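Local coordinates for hypothetical protein (Ruminococcus gnavus, PDB 4GL6) that is of unknown function, a member of the DUF5037 family from a gut bacterium, at residues K9-L14 with S57-P61. Sequence-based numbering, arbitrary orientation.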
loop_
_atom_site.group_PDB
_atom_site.type_symbol
_atom_site.label_atom_id
_atom_site.label_comp_id
_atom_site.label_asym_id
_atom_site.label_seq_id
_atom_site.Cartn_x
_atom_site.Cartn_y
_atom_site.Cartn_z
ATOM N N LYS A 9 15.649 -3.642 -18.442
ATOM C CA LYS A 9 15.179 -5.030 -18.540
ATOM C C LYS A 9 13.820 -5.193 -17.838
ATOM O O LYS A 9 12.899 -5.786 -18.406
ATOM C CB LYS A 9 16.208 -6.029 -17.978
ATOM C CG LYS A 9 17.522 -6.164 -18.755
ATOM C CD LYS A 9 18.383 -7.286 -18.172
ATOM C CE LYS A 9 19.730 -7.419 -18.868
ATOM N NZ LYS A 9 20.547 -8.543 -18.330
ATOM N N ILE A 10 13.700 -4.626 -16.638
ATOM C CA ILE A 10 12.468 -4.693 -15.838
ATOM C C ILE A 10 11.346 -3.909 -16.506
ATOM O O ILE A 10 10.226 -4.417 -16.616
ATOM C CB ILE A 10 12.675 -4.186 -14.385
ATOM C CG1 ILE A 10 13.650 -5.109 -13.639
ATOM C CG2 ILE A 10 11.350 -4.160 -13.612
ATOM C CD1 ILE A 10 14.163 -4.572 -12.331
ATOM N N GLU A 11 11.645 -2.682 -16.937
ATOM C CA GLU A 11 10.673 -1.837 -17.665
ATOM C C GLU A 11 10.152 -2.551 -18.934
ATOM O O GLU A 11 8.938 -2.550 -19.194
ATOM C CB GLU A 11 11.280 -0.461 -18.022
ATOM C CG GLU A 11 11.467 0.494 -16.836
ATOM C CD GLU A 11 12.284 1.755 -17.148
ATOM O OE1 GLU A 11 12.697 1.981 -18.310
ATOM O OE2 GLU A 11 12.519 2.557 -16.215
ATOM N N THR A 12 11.063 -3.172 -19.691
ATOM C CA THR A 12 10.695 -3.889 -20.922
ATOM C C THR A 12 9.793 -5.085 -20.630
ATOM O O THR A 12 8.811 -5.302 -21.342
ATOM C CB THR A 12 11.933 -4.352 -21.710
ATOM O OG1 THR A 12 12.721 -3.207 -22.025
ATOM C CG2 THR A 12 11.550 -5.073 -23.016
ATOM N N TYR A 13 10.116 -5.834 -19.578
ATOM C CA TYR A 13 9.293 -6.975 -19.177
ATOM C C TYR A 13 7.858 -6.548 -18.808
ATOM O O TYR A 13 6.900 -7.105 -19.337
ATOM C CB TYR A 13 9.938 -7.780 -18.026
ATOM C CG TYR A 13 8.911 -8.592 -17.274
ATOM C CD1 TYR A 13 8.389 -9.767 -17.813
ATOM C CD2 TYR A 13 8.397 -8.139 -16.055
ATOM C CE1 TYR A 13 7.407 -10.492 -17.135
ATOM C CE2 TYR A 13 7.412 -8.847 -15.384
ATOM C CZ TYR A 13 6.916 -10.020 -15.922
ATOM O OH TYR A 13 5.964 -10.722 -15.225
ATOM N N LEU A 14 7.736 -5.586 -17.892
ATOM C CA LEU A 14 6.434 -5.092 -17.415
ATOM C C LEU A 14 5.536 -4.586 -18.545
ATOM O O LEU A 14 4.335 -4.919 -18.582
ATOM C CB LEU A 14 6.610 -4.020 -16.326
ATOM C CG LEU A 14 7.125 -4.514 -14.968
ATOM C CD1 LEU A 14 7.479 -3.389 -14.010
ATOM C CD2 LEU A 14 6.078 -5.391 -14.302
ATOM N N SER A 57 10.247 -8.251 -7.382
ATOM C CA SER A 57 11.392 -9.060 -7.015
ATOM C C SER A 57 11.904 -9.748 -8.305
ATOM O O SER A 57 11.131 -10.424 -8.971
ATOM C CB SER A 57 10.903 -10.044 -5.954
ATOM O OG SER A 57 11.973 -10.631 -5.268
ATOM N N TYR A 58 13.178 -9.534 -8.672
ATOM C CA TYR A 58 13.788 -10.088 -9.909
ATOM C C TYR A 58 15.175 -10.710 -9.662
ATOM O O TYR A 58 15.788 -10.485 -8.626
ATOM C CB TYR A 58 13.924 -8.987 -11.000
ATOM C CG TYR A 58 12.619 -8.314 -11.385
ATOM C CD1 TYR A 58 12.116 -7.246 -10.648
ATOM C CD2 TYR A 58 11.862 -8.760 -12.482
ATOM C CE1 TYR A 58 10.894 -6.638 -10.981
ATOM C CE2 TYR A 58 10.636 -8.160 -12.830
ATOM C CZ TYR A 58 10.152 -7.101 -12.084
ATOM O OH TYR A 58 8.953 -6.496 -12.393
ATOM N N PHE A 59 15.627 -11.523 -10.619
ATOM C CA PHE A 59 16.973 -12.132 -10.627
ATOM C C PHE A 59 17.561 -11.854 -12.009
ATOM O O PHE A 59 16.872 -12.053 -13.010
ATOM C CB PHE A 59 16.910 -13.636 -10.328
ATOM C CG PHE A 59 18.225 -14.355 -10.486
ATOM C CD1 PHE A 59 19.179 -14.338 -9.465
ATOM C CD2 PHE A 59 18.508 -15.089 -11.659
ATOM C CE1 PHE A 59 20.390 -15.022 -9.622
ATOM C CE2 PHE A 59 19.718 -15.774 -11.811
ATOM C CZ PHE A 59 20.657 -15.739 -10.789
ATOM N N ASN A 60 18.806 -11.373 -12.040
ATOM C CA ASN A 60 19.499 -11.021 -13.277
ATOM C C ASN A 60 20.676 -11.977 -13.455
ATOM O O ASN A 60 21.634 -11.876 -12.692
ATOM C CB ASN A 60 19.985 -9.573 -13.219
ATOM C CG ASN A 60 20.632 -9.120 -14.506
ATOM O OD1 ASN A 60 20.023 -9.159 -15.571
ATOM N ND2 ASN A 60 21.861 -8.669 -14.410
ATOM N N PRO A 61 20.616 -12.901 -14.458
ATOM C CA PRO A 61 21.710 -13.881 -14.624
ATOM C C PRO A 61 23.099 -13.290 -14.923
ATOM O O PRO A 61 23.194 -12.180 -15.452
ATOM C CB PRO A 61 21.224 -14.764 -15.778
ATOM C CG PRO A 61 19.746 -14.599 -15.782
ATOM C CD PRO A 61 19.513 -13.176 -15.405
#
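Helix-on-sheet packing, in which one aromatic residue fills the gap between two backbones, is well illustrated where the N-terminal helix 6-18 lies against the four-stranded antiparallel sheet that includes strand 54-59. The axes of the short segments pass 11.0 Å apart at 115°, so side chains must bridge the distance. Tyr58 does most of this: its CA-to-CB bond points toward the helix, and its ring receives Ile10 over one face in a CH-pi contact, with Ile10 CG1 3.9 Å from the ring centroid and only 8° off the normal. Tyr13 meets the edge of the same ring (Tyr13 CD2 to Tyr58 CE2, 3.9 Å), and Leu14 CD2 lies 3.6 Å from Tyr58 OH. Ile10, Tyr13 and Leu14, at i, i+3 and i+4, thus line one face, an edge and the hydroxyl end of Tyr58. Ile10 and Leu14 also reach strands 22-28 and 40-46. Beyond the strand end, Lys9, extended past chi1, donates hydrogen bonds from NZ to Asn60 OD1 (2.9 Å) and to the carbonyl of Ser66. The chemistry therefore implies a largely apolar centre built on the Tyr58 ring, with Lys9 tying the helix to the loop after strand 54-59 and Tyr13 OH, hydrogen-bonded to Asp73, tying it to the residues after strand 69-70.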